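Local structure of glycoside hydrolase family 61 protein (5UFV) at residues A3-N8 with P33-V38; L81-K86 with Y189-P194. The protein breaks glycosidic bonds of crystalline and amorphous polysaccharides such as cellulose by copper-dependent oxidation at C1. All coordinates share one frame; numbering follows the deposited sequence.

How the interactions relate
From the N terminus, interaction 1 forms first: residues 3-8, mostly on strand 4-9, meet loop 33-38 and close a loop of 24 residues that includes strand 12-15. Interaction 2 opens later, on strand 80-86, and closes at residues 189-194 after 102 intervening residues, which include strands 101-107, 136-141, 149-159 and 167-177. The two contacts therefore follow in series and neither nest nor cross. Interaction 1 ties the four-stranded antiparallel sheet to a loop near the copper site, whereas interaction 2 joins inner and outer parts of the six-stranded mixed sheet. Their centres are about 18 Å apart, on opposite sides of the chain's centre, and they do not touch.

Interaction 1: residues A3-N8 with P33-V38; sequences AVTSYN and PDYNPV
Ala-3 packs against the CD1-CE1 side of the Tyr-35 ring, and this is the tight part of the contact. The Ala-3 methyl points toward the loop, its CB 3.7 Å from Tyr-35 CE1, and the same CE1 lies 3.6 Å from the backbone N of Ala-3, which approaches obliquely. With CG beside the backbone N and anti to the carbonyl carbon (chi1 -74°), the ring reaches from the loop to Ala-3. The hydroxyl end is looser. Thr-5 crosses the tyrosine at about a right angle and brings CG2 only to within 4.0 Å of Tyr-35 OH, while Thr-5 OG1 is engaged with Ala-71 N and Thr-69 O. Here a water takes over: it accepts from Ala-3 N at 3.1 Å and makes a weak hydrogen bond with Tyr-35 OH, also at 3.1 Å. An alanine in place of Tyr-35 would probably open a gap beside the Ala-3 methyl and deprive the water of its phenolic partner. Next to the tyrosine, Asp-34 OD1 accepts from Asn-36 N at 3.0 Å, which makes an Asx turn. Phe-20 meets the tyrosine ring edge-to-face, the bound copper lies about 7 Å from the side chain of Tyr-35, and Ala-3 also rests on Glu-171 of strand 167-177, while strand 4-9 pairs with strand 65-70.

Interaction 2: residues L81-K86 with Y189-P194; sequences LVWMYK and YKAAIP
Ile-193 places its terminal methyl over the indole of Trp-83, joining strand 80-86 to the chain just beyond strand 190-191 in the immunoglobulin-like beta-sandwich of AA9 enzymes. The main interaction is a CH-pi contact: CD1 of Ile-193 lies 4.2 Å from the centroid of the six-membered ring of Trp-83, 14° off the ring normal, thus squarely over the face. Trp-83 CG is anti to the carbonyl carbon (chi1 -51°), which sends the indole toward segment 189-194. The isoleucine answers with an extended branch, CD1 anti to CA (chi2 170°), so that the end of the side chain does the touching while CG2 stays back.

A second, looser apolar contact comes from Ala-191, whose CB is 4.3 Å from Trp-83 CZ3 and stands obliquely to the ring. No hydrogen bond links the two segments, consistent with strand 101-107 lying between strands 80-86 and 190-191 in the six-stranded sheet. Trp-101 of that intervening strand touches both Trp-83 and Ile-193, which makes the contact part of a buried aromatic and aliphatic cluster that Tyr-196 and Pro-222 extend at the indole.

The polar bonds of both residues run to other parts of the chain. Arg-47 NE of helix 45-48 bonds to the carbonyl O of Ile-193, which belongs to the cis peptide bond to Pro-194. On the tryptophan, Glu-156 OE1 of strand 149-159 takes the indole NE1, satisfying that buried nitrogen, while Ile-193 CD1 sits closest to CD2, at 4.0 Å.

Interaction 1: residues A3-N8 with P33-V38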
loop_
_atom_site.group_PDB
_atom_site.type_symbol
_atom_site.label_atom_id
_atom_site.label_comp_id
_atom_site.label_asym_id
_atom_site.label_seq_id
_atom_site.Cartn_x
_atom_site.Cartn_y
_atom_site.Cartn_z
ATOM N N ALA A 3 -2.661 -10.190 4.136
ATOM C CA ALA A 3 -2.867 -9.515 2.845
ATOM C C ALA A 3 -4.187 -8.778 2.875
ATOM O O ALA A 3 -5.046 -9.051 3.701
ATOM C CB ALA A 3 -2.857 -10.538 1.706
ATOM N N VAL A 4 -4.366 -7.854 1.955
ATOM C CA VAL A 4 -5.669 -7.238 1.794
ATOM C C VAL A 4 -6.572 -8.290 1.215
ATOM O O VAL A 4 -6.354 -8.734 0.108
ATOM C CB VAL A 4 -5.654 -6.063 0.821
ATOM C CG1 VAL A 4 -7.090 -5.603 0.536
ATOM C CG2 VAL A 4 -4.805 -4.932 1.392
ATOM N N THR A 5 -7.608 -8.647 1.949
ATOM C CA THR A 5 -8.531 -9.653 1.493
ATOM C C THR A 5 -9.862 -9.189 0.850
ATOM O O THR A 5 -10.541 -9.997 0.202
ATOM C CB THR A 5 -8.802 -10.635 2.657
ATOM O OG1 THR A 5 -8.958 -9.911 3.899
ATOM C CG2 THR A 5 -7.622 -11.594 2.748
ATOM N N SER A 6 -10.226 -7.921 1.011
ATOM C CA SER A 6 -11.481 -7.396 0.483
ATOM C C SER A 6 -11.470 -5.866 0.558
ATOM O O SER A 6 -10.626 -5.284 1.228
ATOM C CB SER A 6 -12.666 -7.940 1.279
ATOM O OG SER A 6 -12.638 -7.448 2.602
ATOM N N TYR A 7 -12.406 -5.208 -0.118
ATOM C CA TYR A 7 -12.420 -3.746 -0.161
ATOM C C TYR A 7 -13.839 -3.183 0.015
ATOM O O TYR A 7 -14.839 -3.839 -0.301
ATOM C CB TYR A 7 -11.872 -3.216 -1.505
ATOM C CG TYR A 7 -10.470 -3.633 -1.904
ATOM C CD1 TYR A 7 -10.248 -4.801 -2.606
ATOM C CD2 TYR A 7 -9.376 -2.833 -1.614
ATOM C CE1 TYR A 7 -8.964 -5.177 -2.987
ATOM C CE2 TYR A 7 -8.097 -3.207 -1.976
ATOM C CZ TYR A 7 -7.898 -4.378 -2.672
ATOM O OH TYR A 7 -6.624 -4.748 -3.043
ATOM N N ASN A 8 -13.903 -1.946 0.505
ATOM C CA ASN A 8 -15.100 -1.123 0.393
ATOM C C ASN A 8 -14.761 0.177 -0.328
ATOM O O ASN A 8 -13.988 0.985 0.156
ATOM C CB ASN A 8 -15.742 -0.831 1.759
ATOM C CG ASN A 8 -17.101 -0.179 1.620
ATOM O OD1 ASN A 8 -17.214 0.961 1.172
ATOM N ND2 ASN A 8 -18.139 -0.915 1.947
ATOM N N PRO A 33 -0.258 -14.713 -4.090
ATOM C CA PRO A 33 -0.077 -16.164 -3.936
ATOM C C PRO A 33 -0.402 -16.695 -2.532
ATOM O O PRO A 33 -0.846 -17.836 -2.384
ATOM C CB PRO A 33 1.421 -16.359 -4.243
ATOM C CG PRO A 33 2.072 -15.098 -3.766
ATOM C CD PRO A 33 1.022 -13.988 -3.911
ATOM N N ASP A 34 -0.166 -15.876 -1.514
ATOM C CA ASP A 34 -0.266 -16.320 -0.126
ATOM C C ASP A 34 0.157 -15.141 0.738
ATOM O O ASP A 34 0.244 -14.017 0.250
ATOM C CB ASP A 34 0.592 -17.576 0.118
ATOM C CG ASP A 34 2.068 -17.380 -0.303
ATOM O OD1 ASP A 34 2.640 -16.254 -0.050
ATOM O OD2 ASP A 34 2.643 -18.340 -0.905
ATOM N N TYR A 35 0.418 -15.386 2.010
ATOM C CA TYR A 35 0.732 -14.321 2.952
ATOM C C TYR A 35 2.222 -14.078 3.199
ATOM O O TYR A 35 2.574 -13.320 4.099
ATOM C CB TYR A 35 0.100 -14.625 4.307
ATOM C CG TYR A 35 -1.396 -14.448 4.458
ATOM C CD1 TYR A 35 -2.167 -13.777 3.522
ATOM C CD2 TYR A 35 -2.023 -14.931 5.612
ATOM C CE1 TYR A 35 -3.538 -13.628 3.711
ATOM C CE2 TYR A 35 -3.361 -14.771 5.823
ATOM C CZ TYR A 35 -4.131 -14.133 4.881
ATOM O OH TYR A 35 -5.480 -13.991 5.135
ATOM N N ASN A 36 3.094 -14.695 2.427
ATOM C CA ASN A 36 4.540 -14.532 2.638
ATOM C C ASN A 36 5.019 -13.186 2.171
ATOM O O ASN A 36 4.543 -12.666 1.186
ATOM C CB ASN A 36 5.354 -15.578 1.883
ATOM C CG ASN A 36 5.103 -16.987 2.375
ATOM O OD1 ASN A 36 4.769 -17.210 3.529
ATOM N ND2 ASN A 36 5.271 -17.945 1.493
ATOM N N PRO A 37 5.993 -12.635 2.876
ATOM C CA PRO A 37 6.528 -11.340 2.507
ATOM C C PRO A 37 7.373 -11.380 1.235
ATOM O O PRO A 37 7.903 -12.423 0.872
ATOM C CB PRO A 37 7.408 -10.990 3.714
ATOM C CG PRO A 37 7.871 -12.326 4.222
ATOM C CD PRO A 37 6.663 -13.199 4.068
ATOM N N VAL A 38 7.470 -10.234 0.572
ATOM C CA VAL A 38 8.516 -9.983 -0.406
ATOM C C VAL A 38 9.663 -9.468 0.452
ATOM O O VAL A 38 9.440 -8.624 1.334
ATOM C CB VAL A 38 8.076 -8.938 -1.453
ATOM C CG1 VAL A 38 9.218 -8.550 -2.382
ATOM C CG2 VAL A 38 6.888 -9.452 -2.260
HETATM O O HOH W 1 -5.285 -10.990 5.645
#

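Interaction 2: residues L81-K86 with Y189-P194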
loop_
_atom_site.group_PDB
_atom_site.type_symbol
_atom_site.label_atom_id
_atom_site.label_comp_id
_atom_site.label_asym_id
_atom_site.label_seq_id
_atom_site.Cartn_x
_atom_site.Cartn_y
_atom_site.Cartn_z
ATOM N N LEU A 81 1.571 2.159 3.401
ATOM C CA LEU A 81 1.545 3.002 2.228
ATOM C C LEU A 81 0.405 2.621 1.287
ATOM O O LEU A 81 0.151 1.435 1.064
ATOM C CB LEU A 81 2.855 2.886 1.478
ATOM C CG LEU A 81 4.065 3.526 2.174
ATOM C CD1 LEU A 81 4.664 2.610 3.223
ATOM C CD2 LEU A 81 5.126 3.893 1.142
ATOM N N VAL A 82 -0.267 3.631 0.732
ATOM C CA VAL A 82 -1.281 3.405 -0.253
ATOM C C VAL A 82 -0.975 4.255 -1.447
ATOM O O VAL A 82 -0.815 5.455 -1.315
ATOM C CB VAL A 82 -2.654 3.809 0.260
ATOM C CG1 VAL A 82 -3.714 3.395 -0.753
ATOM C CG2 VAL A 82 -2.909 3.212 1.647
ATOM N N TRP A 83 -0.909 3.632 -2.615
ATOM C CA TRP A 83 -0.498 4.291 -3.824
ATOM C C TRP A 83 -1.520 4.101 -4.898
ATOM O O TRP A 83 -2.334 3.209 -4.844
ATOM C CB TRP A 83 0.755 3.652 -4.393
ATOM C CG TRP A 83 1.942 3.456 -3.496
ATOM C CD1 TRP A 83 2.055 2.585 -2.449
ATOM C CD2 TRP A 83 3.224 4.078 -3.640
ATOM N NE1 TRP A 83 3.319 2.666 -1.899
ATOM C CE2 TRP A 83 4.055 3.566 -2.617
ATOM C CE3 TRP A 83 3.749 5.018 -4.530
ATOM C CZ2 TRP A 83 5.372 3.950 -2.471
ATOM C CZ3 TRP A 83 5.067 5.405 -4.378
ATOM C CH2 TRP A 83 5.863 4.869 -3.366
ATOM N N MET A 84 -1.394 4.906 -5.935
ATOM C CA MET A 84 -2.215 4.807 -7.109
ATOM C C MET A 84 -1.350 4.973 -8.338
ATOM O O MET A 84 -0.212 5.408 -8.263
ATOM C CB MET A 84 -3.326 5.869 -7.090
ATOM C CG MET A 84 -4.438 5.540 -6.128
ATOM S SD MET A 84 -5.878 6.645 -6.154
ATOM C CE MET A 84 -6.809 6.021 -7.558
ATOM N N TYR A 85 -1.918 4.632 -9.482
ATOM C CA TYR A 85 -1.172 4.577 -10.717
ATOM C C TYR A 85 -2.168 4.732 -11.835
ATOM O O TYR A 85 -3.132 3.973 -11.921
ATOM C CB TYR A 85 -0.437 3.232 -10.820
ATOM C CG TYR A 85 0.319 3.025 -12.097
ATOM C CD1 TYR A 85 -0.342 2.749 -13.292
ATOM C CD2 TYR A 85 1.688 3.074 -12.112
ATOM C CE1 TYR A 85 0.347 2.564 -14.475
ATOM C CE2 TYR A 85 2.394 2.873 -13.280
ATOM C CZ TYR A 85 1.720 2.620 -14.468
ATOM O OH TYR A 85 2.449 2.423 -15.619
ATOM N N LYS A 86 -1.912 5.715 -12.685
ATOM C CA LYS A 86 -2.772 6.011 -13.807
ATOM C C LYS A 86 -2.469 5.102 -14.993
ATOM O O LYS A 86 -1.451 5.271 -15.654
ATOM C CB LYS A 86 -2.582 7.469 -14.213
ATOM C CG LYS A 86 -3.384 7.900 -15.432
ATOM C CD LYS A 86 -4.786 8.309 -15.070
ATOM C CE LYS A 86 -5.693 8.380 -16.293
ATOM N NZ LYS A 86 -5.303 9.471 -17.208
ATOM N N TYR A 189 6.213 13.584 -7.559
ATOM C CA TYR A 189 5.293 12.820 -6.699
ATOM C C TYR A 189 5.258 11.346 -7.109
ATOM O O TYR A 189 4.725 10.499 -6.388
ATOM C CB TYR A 189 3.864 13.402 -6.749
ATOM C CG TYR A 189 3.643 14.674 -5.962
ATOM C CD1 TYR A 189 3.609 14.654 -4.579
ATOM C CD2 TYR A 189 3.439 15.900 -6.598
ATOM C CE1 TYR A 189 3.402 15.808 -3.835
ATOM C CE2 TYR A 189 3.230 17.065 -5.860
ATOM C CZ TYR A 189 3.215 17.007 -4.472
ATOM O OH TYR A 189 3.001 18.131 -3.716
ATOM N N LYS A 190 5.830 11.043 -8.264
ATOM C CA LYS A 190 5.741 9.708 -8.842
ATOM C C LYS A 190 7.041 8.929 -8.678
ATOM O O LYS A 190 8.122 9.531 -8.641
ATOM C CB LYS A 190 5.416 9.800 -10.332
ATOM C CG LYS A 190 4.002 10.247 -10.647
ATOM C CD LYS A 190 3.951 10.766 -12.074
ATOM C CE LYS A 190 2.570 10.625 -12.690
ATOM N NZ LYS A 190 2.529 11.410 -13.952
ATOM N N ALA A 191 6.901 7.598 -8.584
ATOM C CA ALA A 191 8.014 6.633 -8.518
ATOM C C ALA A 191 7.686 5.345 -9.265
ATOM O O ALA A 191 6.527 5.037 -9.546
ATOM C CB ALA A 191 8.307 6.282 -7.082
ATOM N N ALA A 192 8.730 4.602 -9.584
ATOM C CA ALA A 192 8.600 3.243 -10.044
ATOM C C ALA A 192 8.534 2.307 -8.849
ATOM O O ALA A 192 9.027 2.630 -7.763
ATOM C CB ALA A 192 9.795 2.886 -10.920
ATOM N N ILE A 193 7.909 1.155 -9.051
ATOM C CA ILE A 193 7.904 0.098 -8.037
ATOM C C ILE A 193 8.113 -1.246 -8.738
ATOM O O ILE A 193 7.329 -1.603 -9.622
ATOM C CB ILE A 193 6.573 0.016 -7.292
ATOM C CG1 ILE A 193 6.149 1.377 -6.762
ATOM C CG2 ILE A 193 6.683 -0.933 -6.124
ATOM C CD1 ILE A 193 4.725 1.363 -6.230
ATOM N N PRO A 194 9.165 -1.991 -8.404
ATOM C CA PRO A 194 10.248 -1.588 -7.493
ATOM C C PRO A 194 11.016 -0.380 -8.000
ATOM O O PRO A 194 10.959 -0.086 -9.193
ATOM C CB PRO A 194 11.176 -2.809 -7.504
ATOM C CG PRO A 194 10.884 -3.500 -8.796
ATOM C CD PRO A 194 9.434 -3.279 -9.063
#